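Local coordinates for protein exodeoxyribonuclease III (PDB 2VOA) that probably acts as a metal-dependent AP endonuclease and 3'-5' exonuclease of the ExoIII family, cutting DNA at abasic sites during repair, at residues Ile197-Asp202 with Gly214-Ala219; Thr6-Ser11 with Lys244-Leu249; Val231-Asp236 with Leu249-Val254. The protein carries 1 engineered substitution. All blocks are in the same frame, centred on the assembly; numbering follows the deposited sequence.

Interaction 1: Ile197-Asp202 with Gly214-Ala219; sequences IYTFYD and GWRGDA. Engineered in segment 214-219: Gly217 (natural residue Val).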
loop_
_atom_site.group_PDB
_atom_site.type_symbol
_atom_site.label_atom_id
_atom_site.label_comp_id
_atom_site.label_asym_id
_atom_site.label_seq_id
_atom_site.Cartn_x
_atom_site.Cartn_y
_atom_site.Cartn_z
ATOM N N ILE A 197 -29.709 0.898 5.808
ATOM C CA ILE A 197 -28.573 1.819 5.747
ATOM C C ILE A 197 -27.448 1.141 6.505
ATOM O O ILE A 197 -27.614 0.810 7.677
ATOM C CB ILE A 197 -28.881 3.158 6.410
ATOM C CG1 ILE A 197 -30.033 3.866 5.685
ATOM C CG2 ILE A 197 -27.594 4.060 6.437
ATOM C CD1 ILE A 197 -30.474 5.160 6.311
ATOM N N TYR A 198 -26.307 0.934 5.834
ATOM C CA TYR A 198 -25.210 0.174 6.443
ATOM C C TYR A 198 -23.975 1.058 6.546
ATOM O O TYR A 198 -23.730 1.891 5.672
ATOM C CB TYR A 198 -24.900 -1.108 5.668
ATOM C CG TYR A 198 -26.098 -2.010 5.554
ATOM C CD1 TYR A 198 -26.526 -2.444 4.308
ATOM C CD2 TYR A 198 -26.827 -2.394 6.691
ATOM C CE1 TYR A 198 -27.629 -3.281 4.162
ATOM C CE2 TYR A 198 -27.941 -3.244 6.560
ATOM C CZ TYR A 198 -28.350 -3.649 5.296
ATOM O OH TYR A 198 -29.450 -4.479 5.157
ATOM N N THR A 199 -23.257 0.911 7.651
ATOM C CA THR A 199 -22.046 1.680 7.914
ATOM C C THR A 199 -20.789 0.792 7.801
ATOM O O THR A 199 -19.683 1.244 8.075
ATOM C CB THR A 199 -22.094 2.362 9.308
ATOM O OG1 THR A 199 -22.392 1.391 10.328
ATOM C CG2 THR A 199 -23.136 3.496 9.322
ATOM N N PHE A 200 -20.999 -0.482 7.459
ATOM C CA PHE A 200 -19.922 -1.467 7.370
ATOM C C PHE A 200 -20.212 -2.506 6.297
ATOM O O PHE A 200 -21.304 -3.067 6.243
ATOM C CB PHE A 200 -19.721 -2.163 8.712
ATOM C CG PHE A 200 -18.806 -3.354 8.640
ATOM C CD1 PHE A 200 -17.438 -3.180 8.464
ATOM C CD2 PHE A 200 -19.317 -4.642 8.741
ATOM C CE1 PHE A 200 -16.567 -4.299 8.395
ATOM C CE2 PHE A 200 -18.460 -5.763 8.683
ATOM C CZ PHE A 200 -17.070 -5.571 8.500
ATOM N N TYR A 201 -19.218 -2.765 5.445
ATOM C CA TYR A 201 -19.273 -3.861 4.483
ATOM C C TYR A 201 -17.941 -4.584 4.609
ATOM O O TYR A 201 -16.883 -3.961 4.458
ATOM C CB TYR A 201 -19.428 -3.348 3.047
ATOM C CG TYR A 201 -20.741 -2.660 2.780
ATOM C CD1 TYR A 201 -20.862 -1.286 2.941
ATOM C CD2 TYR A 201 -21.854 -3.380 2.319
ATOM C CE1 TYR A 201 -22.066 -0.629 2.679
ATOM C CE2 TYR A 201 -23.053 -2.734 2.057
ATOM C CZ TYR A 201 -23.150 -1.369 2.241
ATOM O OH TYR A 201 -24.331 -0.717 1.962
ATOM N N ASP A 202 -17.990 -5.879 4.904
ATOM C CA ASP A 202 -16.775 -6.673 5.124
ATOM C C ASP A 202 -15.947 -6.736 3.853
ATOM O O ASP A 202 -16.485 -7.037 2.795
ATOM C CB ASP A 202 -17.167 -8.077 5.609
ATOM C CG ASP A 202 -15.998 -8.876 6.127
ATOM O OD1 ASP A 202 -14.976 -8.976 5.431
ATOM O OD2 ASP A 202 -16.126 -9.474 7.228
ATOM N N GLY A 214 -24.355 -5.656 4.173
ATOM C CA GLY A 214 -23.728 -4.801 5.161
ATOM C C GLY A 214 -24.367 -4.911 6.534
ATOM O O GLY A 214 -25.355 -5.661 6.730
ATOM N N TRP A 215 -23.767 -4.159 7.459
ATOM C CA TRP A 215 -24.169 -4.047 8.874
ATOM C C TRP A 215 -24.225 -2.596 9.283
ATOM O O TRP A 215 -23.540 -1.739 8.704
ATOM C CB TRP A 215 -23.111 -4.693 9.792
ATOM C CG TRP A 215 -22.837 -6.111 9.561
ATOM C CD1 TRP A 215 -22.233 -6.671 8.458
ATOM C CD2 TRP A 215 -23.116 -7.189 10.458
ATOM N NE1 TRP A 215 -22.141 -8.023 8.618
ATOM C CE2 TRP A 215 -22.672 -8.372 9.831
ATOM C CE3 TRP A 215 -23.703 -7.269 11.732
ATOM C CZ2 TRP A 215 -22.799 -9.641 10.430
ATOM C CZ3 TRP A 215 -23.840 -8.562 12.329
ATOM C CH2 TRP A 215 -23.382 -9.703 11.674
ATOM N N ARG A 216 -25.035 -2.296 10.304
ATOM C CA ARG A 216 -25.069 -0.933 10.843
ATOM C C ARG A 216 -24.794 -1.028 12.355
ATOM O O ARG A 216 -25.723 -1.071 13.187
ATOM C CB ARG A 216 -26.409 -0.232 10.515
ATOM C CG ARG A 216 -26.318 1.330 10.568
ATOM C CD ARG A 216 -26.157 1.866 11.992
ATOM N NE ARG A 216 -27.386 1.637 12.746
ATOM C CZ ARG A 216 -27.846 2.407 13.729
ATOM N NH1 ARG A 216 -27.155 3.481 14.154
ATOM N NH2 ARG A 216 -29.009 2.101 14.289
ATOM N N GLY A 217 -23.500 -1.097 12.686
ATOM C CA GLY A 217 -23.044 -1.193 14.086
ATOM C C GLY A 217 -22.425 0.094 14.636
ATOM O O GLY A 217 -21.987 0.128 15.803
ATOM N N ASP A 218 -22.367 1.129 13.804
ATOM C CA ASP A 218 -21.868 2.469 14.164
ATOM C C ASP A 218 -23.080 3.362 14.480
ATOM O O ASP A 218 -24.133 3.241 13.848
ATOM C CB ASP A 218 -21.057 3.083 13.014
ATOM C CG ASP A 218 -19.893 2.220 12.602
ATOM O OD1 ASP A 218 -20.032 1.429 11.635
ATOM O OD2 ASP A 218 -18.845 2.339 13.268
ATOM N N ALA A 219 -22.945 4.276 15.447
ATOM C CA ALA A 219 -24.112 5.070 15.855
ATOM C C ALA A 219 -23.689 6.449 16.375
ATOM O O ALA A 219 -22.553 6.625 16.863
ATOM C CB ALA A 219 -24.978 4.323 16.906
#

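Interaction 2: Thr6-Ser11 with Lys244-Leu249; sequences TFNVNS and KPSDHL. With nucleotides of chain C.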
loop_
_atom_site.group_PDB
_atom_site.type_symbol
_atom_site.label_atom_id
_atom_site.label_comp_id
_atom_site.label_asym_id
_atom_site.label_seq_id
_atom_site.Cartn_x
_atom_site.Cartn_y
_atom_site.Cartn_z
ATOM N N THR A 6 -19.063 10.240 12.815
ATOM C CA THR A 6 -18.276 9.139 13.372
ATOM C C THR A 6 -17.753 8.245 12.249
ATOM O O THR A 6 -18.464 7.984 11.270
ATOM C CB THR A 6 -19.067 8.331 14.471
ATOM O OG1 THR A 6 -18.235 7.305 15.028
ATOM C CG2 THR A 6 -20.353 7.696 13.954
ATOM N N PHE A 7 -16.529 7.740 12.397
ATOM C CA PHE A 7 -15.871 7.002 11.285
ATOM C C PHE A 7 -14.819 6.045 11.821
ATOM O O PHE A 7 -13.821 6.502 12.377
ATOM C CB PHE A 7 -15.235 8.039 10.332
ATOM C CG PHE A 7 -14.695 7.491 9.017
ATOM C CD1 PHE A 7 -15.072 6.251 8.500
ATOM C CD2 PHE A 7 -13.809 8.274 8.275
ATOM C CE1 PHE A 7 -14.559 5.797 7.266
ATOM C CE2 PHE A 7 -13.291 7.836 7.051
ATOM C CZ PHE A 7 -13.665 6.593 6.540
ATOM N N ASN A 8 -15.047 4.737 11.626
ATOM C CA ASN A 8 -14.019 3.728 11.875
ATOM C C ASN A 8 -13.090 3.739 10.662
ATOM O O ASN A 8 -13.507 3.434 9.549
ATOM C CB ASN A 8 -14.673 2.359 12.111
ATOM C CG ASN A 8 -13.653 1.281 12.342
ATOM O OD1 ASN A 8 -12.599 1.253 11.683
ATOM N ND2 ASN A 8 -13.956 0.378 13.280
ATOM N N VAL A 9 -11.846 4.158 10.886
ATOM C CA VAL A 9 -10.917 4.443 9.779
ATOM C C VAL A 9 -10.031 3.261 9.353
ATOM O O VAL A 9 -9.334 3.333 8.330
ATOM C CB VAL A 9 -10.019 5.690 10.108
ATOM C CG1 VAL A 9 -10.872 6.925 10.334
ATOM C CG2 VAL A 9 -9.119 5.408 11.320
ATOM N N ASN A 10 -10.057 2.180 10.128
ATOM C CA ASN A 10 -9.167 1.021 9.903
ATOM C C ASN A 10 -7.701 1.421 9.646
ATOM O O ASN A 10 -7.148 1.172 8.578
ATOM C CB ASN A 10 -9.715 0.041 8.831
ATOM C CG ASN A 10 -8.800 -1.149 8.610
ATOM O OD1 ASN A 10 -8.175 -1.634 9.552
ATOM N ND2 ASN A 10 -8.679 -1.597 7.361
ATOM N N SER A 11 -7.102 2.052 10.662
ATOM C CA SER A 11 -5.713 2.574 10.679
ATOM C C SER A 11 -5.626 3.980 10.077
ATOM O O SER A 11 -5.664 4.172 8.832
ATOM C CB SER A 11 -4.672 1.648 10.028
ATOM O OG SER A 11 -3.352 2.172 10.225
ATOM N N LYS A 244 -8.578 2.274 -1.951
ATOM C CA LYS A 244 -8.114 1.869 -0.614
ATOM C C LYS A 244 -9.015 2.436 0.494
ATOM O O LYS A 244 -8.583 3.220 1.348
ATOM C CB LYS A 244 -6.624 2.207 -0.419
ATOM C CG LYS A 244 -5.687 1.340 -1.267
ATOM C CD LYS A 244 -4.249 1.807 -1.122
ATOM C CE LYS A 244 -3.271 0.774 -1.656
ATOM N NZ LYS A 244 -1.896 1.029 -1.109
ATOM N N PRO A 245 -10.297 2.032 0.473
ATOM C CA PRO A 245 -11.263 2.547 1.447
ATOM C C PRO A 245 -11.159 1.853 2.793
ATOM O O PRO A 245 -10.664 0.725 2.863
ATOM C CB PRO A 245 -12.609 2.204 0.808
ATOM C CG PRO A 245 -12.333 0.927 0.041
ATOM C CD PRO A 245 -10.897 1.050 -0.458
ATOM N N SER A 246 -11.646 2.519 3.844
ATOM C CA SER A 246 -11.960 1.814 5.095
ATOM C C SER A 246 -13.086 0.819 4.790
ATOM O O SER A 246 -13.827 1.014 3.829
ATOM C CB SER A 246 -12.492 2.789 6.155
ATOM O OG SER A 246 -12.684 2.084 7.378
ATOM N N ASP A 247 -13.243 -0.216 5.613
ATOM C CA ASP A 247 -14.417 -1.090 5.476
ATOM C C ASP A 247 -15.702 -0.440 6.022
ATOM O O ASP A 247 -16.803 -0.845 5.643
ATOM C CB ASP A 247 -14.190 -2.512 6.050
ATOM C CG ASP A 247 -13.505 -2.524 7.419
ATOM O OD1 ASP A 247 -13.329 -1.453 8.072
ATOM O OD2 ASP A 247 -13.182 -3.649 7.876
ATOM N N HIS A 248 -15.559 0.575 6.878
ATOM C CA HIS A 248 -16.706 1.347 7.382
ATOM C C HIS A 248 -16.967 2.616 6.553
ATOM O O HIS A 248 -16.053 3.118 5.873
ATOM C CB HIS A 248 -16.481 1.733 8.851
ATOM C CG HIS A 248 -16.518 0.572 9.782
ATOM N ND1 HIS A 248 -17.529 0.397 10.711
ATOM C CD2 HIS A 248 -15.650 -0.446 9.969
ATOM C CE1 HIS A 248 -17.299 -0.708 11.394
ATOM N NE2 HIS A 248 -16.176 -1.246 10.960
ATOM N N LEU A 249 -18.199 3.135 6.656
ATOM C CA LEU A 249 -18.604 4.435 6.098
ATOM C C LEU A 249 -18.692 5.482 7.234
ATOM O O LEU A 249 -19.067 5.126 8.366
ATOM C CB LEU A 249 -20.030 4.333 5.514
ATOM C CG LEU A 249 -20.342 3.631 4.200
ATOM C CD1 LEU A 249 -20.112 2.125 4.295
ATOM C CD2 LEU A 249 -21.776 3.919 3.819
ATOM P P DG C 3 -5.702 -1.508 3.455
ATOM O OP1 DG C 3 -6.767 -0.692 2.828
ATOM O OP2 DG C 3 -4.410 -1.748 2.743
ATOM O "O5'" DG C 3 -5.323 -0.906 4.877
ATOM C "C5'" DG C 3 -4.235 -1.354 5.660
ATOM C "C4'" DG C 3 -4.758 -1.543 7.065
ATOM O "O4'" DG C 3 -5.668 -2.674 7.105
ATOM C "C3'" DG C 3 -3.690 -1.843 8.098
ATOM O "O3'" DG C 3 -3.150 -0.643 8.582
ATOM C "C2'" DG C 3 -4.520 -2.561 9.161
ATOM C "C1'" DG C 3 -5.348 -3.451 8.256
ATOM N N9 DG C 3 -4.730 -4.727 7.852
ATOM C C8 DG C 3 -4.315 -5.090 6.589
ATOM N N7 DG C 3 -3.809 -6.290 6.515
ATOM C C5 DG C 3 -3.885 -6.773 7.816
ATOM C C6 DG C 3 -3.485 -8.033 8.349
ATOM O O6 DG C 3 -2.981 -8.989 7.740
ATOM N N1 DG C 3 -3.729 -8.120 9.723
ATOM C C2 DG C 3 -4.303 -7.113 10.474
ATOM N N2 DG C 3 -4.464 -7.361 11.780
ATOM N N3 DG C 3 -4.679 -5.921 9.981
ATOM C C4 DG C 3 -4.452 -5.823 8.649
ATOM P P DG C 4 -1.569 -0.368 8.593
ATOM O OP1 DG C 4 -1.394 1.088 8.773
ATOM O OP2 DG C 4 -0.948 -1.055 7.428
ATOM O "O5'" DG C 4 -1.056 -1.099 9.916
ATOM C "C5'" DG C 4 -1.620 -0.753 11.191
ATOM C "C4'" DG C 4 -1.531 -1.915 12.166
ATOM O "O4'" DG C 4 -2.294 -3.025 11.660
ATOM C "C3'" DG C 4 -0.132 -2.486 12.391
ATOM O "O3'" DG C 4 0.531 -1.711 13.361
ATOM C "C2'" DG C 4 -0.481 -3.880 12.929
ATOM C "C1'" DG C 4 -1.658 -4.247 12.021
ATOM N N9 DG C 4 -1.266 -5.003 10.819
ATOM C C8 DG C 4 -1.247 -4.573 9.506
ATOM N N7 DG C 4 -0.864 -5.490 8.655
ATOM C C5 DG C 4 -0.589 -6.621 9.447
ATOM C C6 DG C 4 -0.126 -7.933 9.108
ATOM O O6 DG C 4 0.159 -8.384 7.982
ATOM N N1 DG C 4 0.027 -8.768 10.224
ATOM C C2 DG C 4 -0.262 -8.382 11.525
ATOM N N2 DG C 4 -0.073 -9.300 12.495
ATOM N N3 DG C 4 -0.694 -7.161 11.850
ATOM C C4 DG C 4 -0.848 -6.332 10.774
HETATM O O HOH W 1 -17.818 4.190 10.700
HETATM O O HOH W 2 -12.157 -1.348 10.581
#

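Interaction 3: Val231-Asp236 with Leu249-Val254; sequences VDCYAD and LPLVAV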
loop_
_atom_site.group_PDB
_atom_site.type_symbol
_atom_site.label_atom_id
_atom_site.label_comp_id
_atom_site.label_asym_id
_atom_site.label_seq_id
_atom_site.Cartn_x
_atom_site.Cartn_y
_atom_site.Cartn_z
ATOM N N VAL A 231 -31.785 17.366 12.481
ATOM C CA VAL A 231 -32.533 17.589 11.238
ATOM C C VAL A 231 -32.107 16.671 10.080
ATOM O O VAL A 231 -32.822 16.564 9.077
ATOM C CB VAL A 231 -32.493 19.072 10.801
ATOM C CG1 VAL A 231 -33.278 19.949 11.782
ATOM C CG2 VAL A 231 -31.046 19.534 10.632
ATOM N N ASP A 232 -30.968 16.010 10.228
ATOM C CA ASP A 232 -30.506 15.052 9.214
ATOM C C ASP A 232 -29.504 14.067 9.820
ATOM O O ASP A 232 -28.869 14.356 10.833
ATOM C CB ASP A 232 -29.876 15.781 8.033
ATOM C CG ASP A 232 -29.892 14.938 6.748
ATOM O OD1 ASP A 232 -30.505 13.829 6.730
ATOM O OD2 ASP A 232 -29.321 15.407 5.748
ATOM N N CYS A 233 -29.415 12.879 9.217
ATOM C CA CYS A 233 -28.446 11.880 9.605
ATOM C C CYS A 233 -28.374 10.917 8.433
ATOM O O CYS A 233 -29.407 10.552 7.858
ATOM C CB CYS A 233 -28.870 11.155 10.875
ATOM S SG CYS A 233 -27.648 9.962 11.502
ATOM N N TYR A 234 -27.161 10.559 8.049
ATOM C CA TYR A 234 -26.963 9.693 6.892
ATOM C C TYR A 234 -25.582 9.057 6.933
ATOM O O TYR A 234 -24.676 9.558 7.610
ATOM C CB TYR A 234 -27.113 10.499 5.593
ATOM C CG TYR A 234 -26.275 11.768 5.558
ATOM C CD1 TYR A 234 -24.964 11.754 5.068
ATOM C CD2 TYR A 234 -26.795 12.989 6.035
ATOM C CE1 TYR A 234 -24.190 12.931 5.036
ATOM C CE2 TYR A 234 -26.032 14.162 6.019
ATOM C CZ TYR A 234 -24.740 14.134 5.509
ATOM O OH TYR A 234 -24.018 15.314 5.504
ATOM N N ALA A 235 -25.441 7.950 6.209
ATOM C CA ALA A 235 -24.154 7.297 6.009
ATOM C C ALA A 235 -23.618 7.722 4.657
ATOM O O ALA A 235 -24.349 7.719 3.666
ATOM C CB ALA A 235 -24.280 5.754 6.100
ATOM N N ASP A 236 -22.351 8.096 4.613
ATOM C CA ASP A 236 -21.729 8.544 3.355
ATOM C C ASP A 236 -21.013 7.407 2.624
ATOM O O ASP A 236 -19.941 6.974 3.037
ATOM C CB ASP A 236 -20.771 9.708 3.648
ATOM C CG ASP A 236 -20.218 10.367 2.386
ATOM O OD1 ASP A 236 -19.454 11.353 2.551
ATOM O OD2 ASP A 236 -20.541 9.925 1.247
ATOM N N LEU A 249 -18.199 3.135 6.656
ATOM C CA LEU A 249 -18.604 4.435 6.098
ATOM C C LEU A 249 -18.692 5.482 7.234
ATOM O O LEU A 249 -19.067 5.126 8.366
ATOM C CB LEU A 249 -20.030 4.333 5.514
ATOM C CG LEU A 249 -20.342 3.631 4.200
ATOM C CD1 LEU A 249 -20.112 2.125 4.295
ATOM C CD2 LEU A 249 -21.776 3.919 3.819
ATOM N N PRO A 250 -18.395 6.775 6.949
ATOM C CA PRO A 250 -18.756 7.784 7.956
ATOM C C PRO A 250 -20.271 7.850 8.166
ATOM O O PRO A 250 -21.055 7.697 7.203
ATOM C CB PRO A 250 -18.295 9.115 7.314
ATOM C CG PRO A 250 -17.224 8.722 6.387
ATOM C CD PRO A 250 -17.723 7.409 5.797
ATOM N N LEU A 251 -20.669 8.084 9.410
ATOM C CA LEU A 251 -22.058 8.333 9.749
ATOM C C LEU A 251 -22.094 9.796 10.220
ATOM O O LEU A 251 -21.252 10.194 11.044
ATOM C CB LEU A 251 -22.542 7.361 10.838
ATOM C CG LEU A 251 -24.000 7.524 11.280
ATOM C CD1 LEU A 251 -24.956 7.170 10.131
ATOM C CD2 LEU A 251 -24.267 6.672 12.547
ATOM N N VAL A 252 -23.013 10.580 9.647
ATOM C CA VAL A 252 -23.053 12.047 9.824
ATOM C C VAL A 252 -24.406 12.445 10.410
ATOM O O VAL A 252 -25.442 11.932 9.968
ATOM C CB VAL A 252 -22.846 12.795 8.471
ATOM C CG1 VAL A 252 -22.758 14.322 8.677
ATOM C CG2 VAL A 252 -21.590 12.277 7.745
ATOM N N ALA A 253 -24.405 13.327 11.411
ATOM C CA ALA A 253 -25.660 13.902 11.919
ATOM C C ALA A 253 -25.544 15.417 11.924
ATOM O O ALA A 253 -24.459 15.965 12.196
ATOM C CB ALA A 253 -25.933 13.409 13.350
ATOM N N VAL A 254 -26.657 16.075 11.619
ATOM C CA VAL A 254 -26.759 17.535 11.572
ATOM C C VAL A 254 -27.857 17.985 12.545
ATOM O O VAL A 254 -28.971 17.429 12.556
ATOM C CB VAL A 254 -27.020 18.056 10.144
ATOM C CG1 VAL A 254 -27.069 19.591 10.123
ATOM C CG2 VAL A 254 -25.953 17.526 9.155
#

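Interaction 1: Ile197-Asp202 with Gly214-Ala219
Thr199 and Phe200 both face Trp215 in a classic beta bulge, where a loop meets the approach to strand 218-222 through a single antiparallel bridge, with Phe200 and Trp215 as the hydrogen-bonded pair. Trp215 O receives Thr199 N at 2.9 Å and, weakly, Phe200 N, while Trp215 N returns a straighter bond to Phe200 O at 3.0 Å (162°). The strand belongs to the four-layered DNase I-like fold. Gly214 lies against the Tyr198 ring, its CA 4.0 Å from the ring centroid in a CH-pi contact over the face. Next to it the Phe200 and Trp215 side chains run side by side and point the same way, their rings obliquely inclined at 58° and closest at Phe200 CD2 and Trp215 CD1. The aliphatic part of Arg216 passes Ile197 O before its bent chain leads away to salt bridges with Asp186 and Asp155. Asp218, predicted to be important for catalysis, hydrogen-bonds through OD1 to His248 ND1. With Thr199 OG1 set between the backbone N and the carbonyl carbon (chi1 53°), the hydroxyl is a second partner, donating to the anti lone pair of Asp218 OD1, 2.7 Å from Thr199 OG1.

Interaction 2: Thr6-Ser11 with Lys244-Leu249
Asn8 lies flat over the imidazole of His248, the amide and ring planes only 4° apart, with Asn8 CB 3.6 Å from the ring centroid in a CH-pi contact. Asn8 CG and ND2 continue the overlap above His248 CD2 and NE2. Beside this stack Ser246 OG donates to Asn8 O at 2.7 Å, and Ser246 OG itself accepts from His248 N, closing an ST turn; one hydroxyl thus ties the end of strand 2-8 to the loop carrying the histidine. Ser246 OG reaches the carbonyl because it stands anti to its own backbone N (chi1 -176°). The Phe7 ring meets His248 O edge-on, 3.4 Å from Phe7 CE1. Two waters complete the seam: one links Asn8 N to Leu249 O, the other lies 2.9 Å from Asn8 OD1 and 2.8 Å from Asp247 OD1. Asn8 OD1 also accepts from Asn10 N at 3.1 Å, an Asx turn that leads into the DNA-facing loop. There Asn10 ND2 donates to O4' of DG3 of chain C while Asn10 OD1 bonds to Lys37, and Ser11 OG, 2.7 Å from OP1 of DG4 of chain C, grips the next phosphate. Farther out, Asn8 ND2 bonds to Asp146 and Glu35, and His248 ND1 to Asp218. An alanine in place of His248 would probably leave the Asn8 amide without its stacking partner and Asp218 OD1 without its ND1 partner. Asn8, Asp247 and His248 are predicted to bind magnesium, so the stack and turns would hold metal-site and active-site groups in fixed relation beside the DNA backbone.

Interaction 3: Val231-Asp236 with Leu249-Val254
Tyr234 and Val252 lie side by side and point the same way from a hydrogen-bonded pair of antiparallel strands, part of one beta sheet of the DNase I-like fold. Tyr234 CG sits between its backbone N and carbonyl carbon (chi1 51°), and the ring beyond it leans over Val252. Val252 CB then comes under one face, 4.0 Å from the ring centroid in a CH-pi contact, offset toward the rim; Val252 CG1 reaches on to Tyr234 OH at 3.6 Å. Beneath this pair the backbones exchange two bonds, Tyr234 N to Val252 O at 2.9 Å and Val252 N to Tyr234 O at 2.8 Å. The opposite face of the sheet carries Cys233, Ala235, Leu251 and Ala253. There Leu251 CD1 lies between Cys233 SG (4.1 Å) and Ala235 CB (4.3 Å) and also nears Tyr234 O. Ala235 CB also touches Leu249 CD2, and Leu249 packs its branch against Asp236 O. Toward the other end, Val231 and Asp232 both face Val254 in a classic beta bulge: Val254 O takes Val231 N at 2.8 Å and Asp232 N only weakly. Val231 CG2 and Val254 CG1 meet where these two valines pass at a slant. Asp236 N bonds to Pro250 O, while the Asp236 carboxylate bonds to Trp22 NE1 through OD1 and caps Lys238 N through OD2. Strand 230-235 is outermost in its sheet within the chain; strand 251-255 is flanked on its other side by the antiparallel strand 2-8, and Cys233 rests on helix 187-191.

How the interactions relate
Interactions 2 and 3, centres 14 Å apart, share Leu249, and their segments alternate along the chain. Thr6 N and Leu251 O, 2.8 Å apart, probably hydrogen-bond across strands 2-8 and 251-255, neighbours in one sheet. Interaction 1, nested within the loop closed by interaction 2, belongs to the other sheet through strand 218-222. It meets both at Leu249, where Thr199 O is 2.8 Å from Leu249 N, and interaction 3 again at Leu251, whose CD2 is 3.7 Å from Asp218 O. At the predicted active site interactions 1 and 2 also meet through Asp218 OD1, 2.9 Å from His248 ND1. DNA is bonded at interaction 2 but lies about 13 Å from the nearest atom of interaction 3.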